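Local structure of Per a 4 allergen (Periplaneta americana, 3EBW) at residues Ser3-Gly7 against Val108-Leu112; Thr8-Asp14 against Phe96-Tyr102; Val51-Ser56 against Thr68-Val73. The protein is a major cockroach allergen with a lipocalin-like beta barrel, and probably carries small hydrophobic ligands as other lipocalins do. All coordinates share one frame. Residue numbers count along the deposited sequence, not the author numbering.

Contact 1: residues Ser3-Gly7 against Val108-Leu112; sequences SCQIG and VAGCL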
# COMPACT_ATOMS: atom_id res chain seq x y z
N SER A 3 13.55 4.81 -17.31
CA SER A 3 13.86 3.39 -17.44
C SER A 3 13.81 2.82 -16.03
O SER A 3 14.14 3.52 -15.07
CB SER A 3 15.28 3.22 -17.98
OG SER A 3 16.21 3.82 -17.10
N CYS A 4 13.42 1.56 -15.89
CA CYS A 4 13.33 0.94 -14.56
C CYS A 4 14.64 0.36 -14.02
O CYS A 4 15.05 -0.72 -14.42
CB CYS A 4 12.27 -0.16 -14.59
SG CYS A 4 11.86 -0.94 -12.99
N GLN A 5 15.29 1.07 -13.11
CA GLN A 5 16.53 0.58 -12.52
C GLN A 5 16.30 0.26 -11.04
O GLN A 5 15.80 1.09 -10.28
CB GLN A 5 17.62 1.64 -12.64
CG GLN A 5 17.62 2.37 -13.96
CD GLN A 5 17.66 1.43 -15.14
OE1 GLN A 5 18.57 0.62 -15.28
NE2 GLN A 5 16.65 1.53 -16.00
N ILE A 6 16.65 -0.94 -10.62
CA ILE A 6 16.49 -1.33 -9.23
C ILE A 6 17.76 -2.05 -8.80
O ILE A 6 18.27 -2.94 -9.51
CB ILE A 6 15.28 -2.31 -9.03
CG1 ILE A 6 13.95 -1.60 -9.30
CG2 ILE A 6 15.26 -2.86 -7.61
CD1 ILE A 6 12.73 -2.54 -9.17
N GLY A 7 18.27 -1.66 -7.64
CA GLY A 7 19.45 -2.29 -7.12
C GLY A 7 19.20 -3.78 -7.01
O GLY A 7 18.07 -4.23 -7.05
N VAL A 108 11.59 -10.74 -6.45
CA VAL A 108 11.67 -10.09 -7.76
C VAL A 108 11.20 -8.65 -7.61
O VAL A 108 10.51 -8.35 -6.65
CB VAL A 108 10.72 -10.79 -8.77
CG1 VAL A 108 10.37 -9.85 -9.92
CG2 VAL A 108 11.38 -11.99 -9.34
N ALA A 109 11.56 -7.77 -8.54
CA ALA A 109 11.16 -6.37 -8.44
C ALA A 109 11.20 -5.63 -9.77
O ALA A 109 12.07 -5.87 -10.58
CB ALA A 109 12.03 -5.66 -7.41
N GLY A 110 10.25 -4.72 -9.97
CA GLY A 110 10.20 -3.96 -11.19
C GLY A 110 9.48 -2.66 -10.93
O GLY A 110 9.43 -2.18 -9.80
N CYS A 111 8.93 -2.08 -11.99
CA CYS A 111 8.22 -0.82 -11.92
C CYS A 111 6.86 -1.07 -12.55
O CYS A 111 6.63 -2.13 -13.10
CB CYS A 111 9.00 0.22 -12.69
SG CYS A 111 10.69 0.46 -12.04
N LEU A 112 5.94 -0.12 -12.45
CA LEU A 112 4.64 -0.36 -13.04
C LEU A 112 4.22 0.80 -13.92
O LEU A 112 4.27 1.95 -13.50
CB LEU A 112 3.60 -0.66 -11.95
CG LEU A 112 3.70 -2.08 -11.34
CD1 LEU A 112 2.79 -2.19 -10.15
CD2 LEU A 112 3.35 -3.16 -12.38

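Contact 2: residues Thr8-Asp14 against Phe96-Tyr102; sequences TSFTGLD and FMVGTDY. Unlike the reference sequence in segment 96-102: Val98 (reference Ile).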
# COMPACT_ATOMS: atom_id res chain seq x y z
N THR A 8 20.28 -4.53 -6.90
CA THR A 8 20.25 -5.99 -6.78
C THR A 8 21.72 -6.35 -6.89
O THR A 8 22.48 -5.69 -7.59
CB THR A 8 19.39 -6.65 -7.92
OG1 THR A 8 19.61 -8.07 -7.92
CG2 THR A 8 19.73 -6.08 -9.28
N SER A 9 22.12 -7.38 -6.16
CA SER A 9 23.51 -7.81 -6.15
C SER A 9 23.49 -9.30 -6.35
O SER A 9 24.34 -10.03 -5.84
CB SER A 9 24.15 -7.49 -4.80
OG SER A 9 23.66 -8.37 -3.79
N PHE A 10 22.50 -9.75 -7.10
CA PHE A 10 22.33 -11.17 -7.37
C PHE A 10 23.03 -11.40 -8.70
O PHE A 10 23.34 -10.43 -9.41
CB PHE A 10 20.83 -11.44 -7.48
CG PHE A 10 20.46 -12.87 -7.69
CD1 PHE A 10 20.52 -13.78 -6.66
CD2 PHE A 10 20.00 -13.30 -8.94
CE1 PHE A 10 20.13 -15.10 -6.84
CE2 PHE A 10 19.61 -14.61 -9.14
CZ PHE A 10 19.67 -15.52 -8.08
N THR A 11 23.32 -12.66 -9.02
CA THR A 11 23.95 -13.03 -10.29
C THR A 11 23.79 -14.51 -10.48
O THR A 11 23.42 -15.23 -9.54
CB THR A 11 25.45 -12.80 -10.34
OG1 THR A 11 26.05 -13.65 -9.35
CG2 THR A 11 25.80 -11.34 -10.10
N GLY A 12 24.11 -14.97 -11.69
CA GLY A 12 24.01 -16.38 -12.01
C GLY A 12 22.56 -16.79 -12.21
O GLY A 12 22.22 -17.96 -12.09
N LEU A 13 21.71 -15.80 -12.51
CA LEU A 13 20.30 -16.05 -12.71
C LEU A 13 20.10 -17.05 -13.85
O LEU A 13 20.68 -16.91 -14.91
CB LEU A 13 19.57 -14.73 -13.02
CG LEU A 13 18.08 -14.86 -13.37
CD1 LEU A 13 17.31 -15.52 -12.23
CD2 LEU A 13 17.53 -13.50 -13.72
N ASP A 14 19.28 -18.06 -13.61
CA ASP A 14 19.01 -19.09 -14.60
C ASP A 14 17.48 -19.36 -14.62
O ASP A 14 16.97 -20.23 -13.92
CB ASP A 14 19.81 -20.35 -14.23
CG ASP A 14 19.62 -21.48 -15.22
OD1 ASP A 14 19.09 -21.24 -16.31
OD2 ASP A 14 20.01 -22.62 -14.90
N PHE A 96 13.98 -7.07 -12.23
CA PHE A 96 15.25 -7.39 -11.56
C PHE A 96 15.09 -8.54 -10.58
O PHE A 96 14.21 -8.52 -9.77
CB PHE A 96 15.77 -6.17 -10.82
CG PHE A 96 16.08 -5.03 -11.72
CD1 PHE A 96 17.40 -4.71 -12.02
CD2 PHE A 96 15.06 -4.33 -12.35
CE1 PHE A 96 17.68 -3.71 -12.94
CE2 PHE A 96 15.33 -3.33 -13.27
CZ PHE A 96 16.65 -3.02 -13.56
N MSE A 97 15.96 -9.53 -10.66
CA MSE A 97 15.88 -10.65 -9.74
C MSE A 97 16.69 -10.26 -8.53
O MSE A 97 17.88 -10.45 -8.52
CB MSE A 97 16.49 -11.88 -10.37
CG MSE A 97 16.51 -13.05 -9.46
SE MSE A 97 14.71 -13.45 -8.89
CE MSE A 97 14.18 -14.68 -10.31
N VAL A 98 16.05 -9.69 -7.52
CA VAL A 98 16.76 -9.27 -6.31
C VAL A 98 17.38 -10.40 -5.49
O VAL A 98 18.44 -10.22 -4.88
CB VAL A 98 15.82 -8.46 -5.43
CG1 VAL A 98 16.51 -8.08 -4.12
CG2 VAL A 98 15.37 -7.23 -6.19
N GLY A 99 16.73 -11.56 -5.46
CA GLY A 99 17.26 -12.67 -4.70
C GLY A 99 16.41 -13.92 -4.69
O GLY A 99 15.20 -13.86 -4.46
N THR A 100 17.02 -15.07 -4.93
CA THR A 100 16.27 -16.31 -4.92
C THR A 100 17.13 -17.58 -4.74
O THR A 100 18.33 -17.58 -5.01
CB THR A 100 15.46 -16.47 -6.19
OG1 THR A 100 14.69 -17.67 -6.09
CG2 THR A 100 16.37 -16.55 -7.42
N ASP A 101 16.51 -18.65 -4.28
CA ASP A 101 17.21 -19.91 -4.11
C ASP A 101 16.53 -20.93 -5.01
O ASP A 101 16.72 -22.14 -4.87
CB ASP A 101 17.17 -20.36 -2.65
CG ASP A 101 15.81 -20.88 -2.23
OD1 ASP A 101 15.70 -21.34 -1.08
OD2 ASP A 101 14.85 -20.84 -3.03
N TYR A 102 15.72 -20.42 -5.92
CA TYR A 102 14.96 -21.21 -6.88
C TYR A 102 14.07 -22.28 -6.29
O TYR A 102 13.52 -23.07 -7.05
CB TYR A 102 15.87 -21.88 -7.92
CG TYR A 102 16.73 -20.93 -8.71
CD1 TYR A 102 17.98 -20.55 -8.23
CD2 TYR A 102 16.30 -20.40 -9.92
CE1 TYR A 102 18.78 -19.65 -8.92
CE2 TYR A 102 17.10 -19.51 -10.62
CZ TYR A 102 18.33 -19.14 -10.11
OH TYR A 102 19.11 -18.21 -10.73

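Contact 3: residues Val51-Ser56 against Thr68-Val73; sequences VIQVTS and TSTGTV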
# COMPACT_ATOMS: atom_id res chain seq x y z
N VAL A 51 11.43 -22.16 -25.45
CA VAL A 51 10.76 -21.00 -24.86
C VAL A 51 10.30 -21.20 -23.43
O VAL A 51 9.70 -22.21 -23.11
CB VAL A 51 9.51 -20.58 -25.67
CG1 VAL A 51 8.83 -19.42 -24.97
CG2 VAL A 51 9.90 -20.18 -27.09
N ILE A 52 10.60 -20.23 -22.57
CA ILE A 52 10.12 -20.31 -21.20
C ILE A 52 8.80 -19.54 -21.20
O ILE A 52 8.72 -18.36 -21.58
CB ILE A 52 11.06 -19.69 -20.19
CG1 ILE A 52 12.35 -20.51 -20.11
CG2 ILE A 52 10.37 -19.65 -18.82
CD1 ILE A 52 13.20 -20.16 -18.95
N GLN A 53 7.76 -20.22 -20.79
CA GLN A 53 6.46 -19.63 -20.82
C GLN A 53 6.00 -19.26 -19.41
O GLN A 53 6.26 -20.00 -18.44
CB GLN A 53 5.52 -20.64 -21.43
CG GLN A 53 4.47 -20.07 -22.31
CD GLN A 53 3.80 -21.17 -23.07
OE1 GLN A 53 3.27 -22.11 -22.47
NE2 GLN A 53 3.82 -21.07 -24.40
N VAL A 54 5.35 -18.12 -19.28
CA VAL A 54 4.86 -17.74 -17.97
C VAL A 54 3.37 -17.42 -17.95
O VAL A 54 2.85 -16.70 -18.79
CB VAL A 54 5.67 -16.58 -17.38
CG1 VAL A 54 5.33 -15.28 -18.07
CG2 VAL A 54 5.42 -16.51 -15.89
N THR A 55 2.69 -18.02 -16.98
CA THR A 55 1.27 -17.78 -16.82
C THR A 55 0.97 -17.18 -15.47
O THR A 55 1.27 -17.75 -14.43
CB THR A 55 0.42 -19.05 -16.97
OG1 THR A 55 0.14 -19.27 -18.36
CG2 THR A 55 -0.91 -18.89 -16.22
N SER A 56 0.36 -16.01 -15.52
CA SER A 56 -0.05 -15.28 -14.33
C SER A 56 -1.52 -15.62 -14.03
O SER A 56 -2.39 -15.48 -14.90
CB SER A 56 0.08 -13.79 -14.56
OG SER A 56 -0.64 -13.12 -13.57
N THR A 68 -6.42 -14.63 -16.00
CA THR A 68 -5.38 -15.54 -16.46
C THR A 68 -4.66 -14.88 -17.62
O THR A 68 -5.28 -14.58 -18.65
CB THR A 68 -5.98 -16.89 -16.93
OG1 THR A 68 -5.94 -17.83 -15.85
CG2 THR A 68 -5.21 -17.47 -18.10
N SER A 69 -3.36 -14.62 -17.44
CA SER A 69 -2.55 -14.00 -18.48
C SER A 69 -1.27 -14.81 -18.71
O SER A 69 -0.73 -15.42 -17.80
CB SER A 69 -2.18 -12.57 -18.07
OG SER A 69 -1.49 -11.93 -19.12
N THR A 70 -0.80 -14.81 -19.95
CA THR A 70 0.40 -15.55 -20.28
C THR A 70 1.42 -14.67 -20.96
O THR A 70 1.09 -13.61 -21.50
CB THR A 70 0.09 -16.76 -21.19
OG1 THR A 70 -0.54 -17.80 -20.43
CG2 THR A 70 1.36 -17.32 -21.82
N GLY A 71 2.67 -15.10 -20.92
CA GLY A 71 3.73 -14.37 -21.57
C GLY A 71 4.94 -15.28 -21.63
O GLY A 71 4.99 -16.30 -20.95
N THR A 72 5.91 -14.92 -22.45
CA THR A 72 7.12 -15.72 -22.55
C THR A 72 8.23 -14.84 -22.02
O THR A 72 8.11 -13.61 -22.06
CB THR A 72 7.44 -16.08 -24.01
OG1 THR A 72 7.67 -14.88 -24.76
CG2 THR A 72 6.28 -16.86 -24.64
N VAL A 73 9.28 -15.46 -21.48
CA VAL A 73 10.43 -14.68 -21.01
C VAL A 73 11.50 -14.89 -22.09
O VAL A 73 12.25 -15.82 -22.05
CB VAL A 73 10.92 -15.12 -19.56
CG1 VAL A 73 10.42 -16.49 -19.19
CG2 VAL A 73 12.45 -15.06 -19.47

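Contact 1: residues Ser3-Gly7 against Val108-Leu112
This is a disulfide contact that ties the N-terminal arm of a lipocalin barrel to one of its strands. Residues 3-7 form an irregular stretch that runs before the first strand, 20-27. Residues 108-112 belong to strand 106-112. The disulfide joins Cys4 to Cys111, which are also the closest backbone pair, with 6.0 Å between their CA atoms. The two segments share no hydrogen bond, so the covalent link and apolar packing hold them together. Two residues after Cys4, the CA-to-CB bond of Ile6 also points toward the strand. Ile6 CD1 lies 3.6 Å from Ala109 CB and 3.4 Å from Gly110 O. Gly110 has no side chain, and the sulfur of Cys4 comes close to its backbone, 3.6 Å from SG to Gly110 C. Ile6 is buried, and it also touches Phe96, His119 and Tyr121 on the flanking strands 93-100 and 119-125. The disulfide itself has SG of Cys4 2.1 Å from SG of Cys111, with a chi3 of 83°, near the relaxed value of 90°.

Contact 2: residues Thr8-Asp14 against Phe96-Tyr102
The N-terminal arm of the lipocalin fold, residues 8-14, packs here along the end of a barrel strand and the turn after it. Two hydrogen bonds cross the contact, one near each end. Thr8 OG1 donates to Met97 O at 3.0 Å. The backbone N of Asp14 donates to Tyr102 OH at 2.9 Å. Within the arm, Phe10 N makes a weak bond to Thr8 OG1 (3.4 Å), so this hydroxyl joins both backbones. Within the other segment, Tyr102 N bonds to Thr100 OG1 at 2.9 Å, which makes an ST turn where the strand ends.

Apolar packing makes up most of the rest, much of it between the two crossing bonds. Phe10 is the main piece. Phe10 CE2 lies 3.5 Å from Met97 CG, and Phe10 CZ lies 3.5 Å from Thr100 CG2. The selenium of Met97, a selenomethionine, sits 5.5 Å from the ring centroid of Phe10 in an oblique Met-aromatic contact. Leu13 adds CD1 at 3.8 Å from CE of Met97. At the Thr8 end, Thr8 CG2 meets the ring edge of Phe96, 3.8 Å from its CD1.

Val98 and Gly99 both face Ile107, a classic beta bulge in strand 93-100. That strand lies between strands 80-83 and 106-112 in the sheet. Met97 touches Phe81 on the first and Val108 on the second.

Contact 3: residues Val51-Ser56 against Thr68-Val73
An antiparallel beta hairpin of the lipocalin barrel holds this contact, with strand 52-59 paired to strand 66-72. The short segments 52-56 and 68-72 run at 160° to each other, with their axes 4.5 Å apart at closest approach. Val54 with Gly71 and Ser56 with Ser69 are hydrogen-bonded pairs. Val54 N donates to Gly71 O at a very short 2.5 Å, and Gly71 N returns a bond to Val54 O at 2.7 Å. Ser56 N to Ser69 O is 2.6 Å, and Ser69 N to Ser56 O is 2.9 Å. Val73 N extends the ladder to Ile52 O at 3.0 Å.

Gln53 with Thr72 and Thr55 with Thr70 are the non-hydrogen-bonded pairs. Their side chains share one face, where the hydroxyls Thr55 OG1 and Thr70 OG1 bond at 2.6 Å. Val51 CG1 packs against Thr72 CG2 at 3.6 Å. The buried side chain of Val54 lies on the other face. Gly71 opposite it has no side chain, and Val54 also touches Tyr44 on strand 40-46. Backbone bonds from Gln53 to Thr45 and from Thr55 to Lys43 join the hairpin to that strand. Such up-and-down pairing of sequence neighbours is typical of the lipocalin beta barrel.

All three contacts reach the same antiparallel sheet, which curls into the lipocalin barrel. Contacts 1 and 2 lie side by side, with centres about 13 Å apart. They use the consecutive N-terminal segments 3-7 and 8-14, laid over the neighbouring strands 106-112 and 93-100. They touch directly: Ala109 O and Phe96 N are 2.8 Å apart, a probable hydrogen bond. Contact 3 is about 19 Å from each, centre to centre, and touches neither. Along the chain, contact 1 spans contact 2, which spans contact 3. The first two thus fasten the N-terminal arm to later strands, while contact 3 is a local hairpin of the barrel wall.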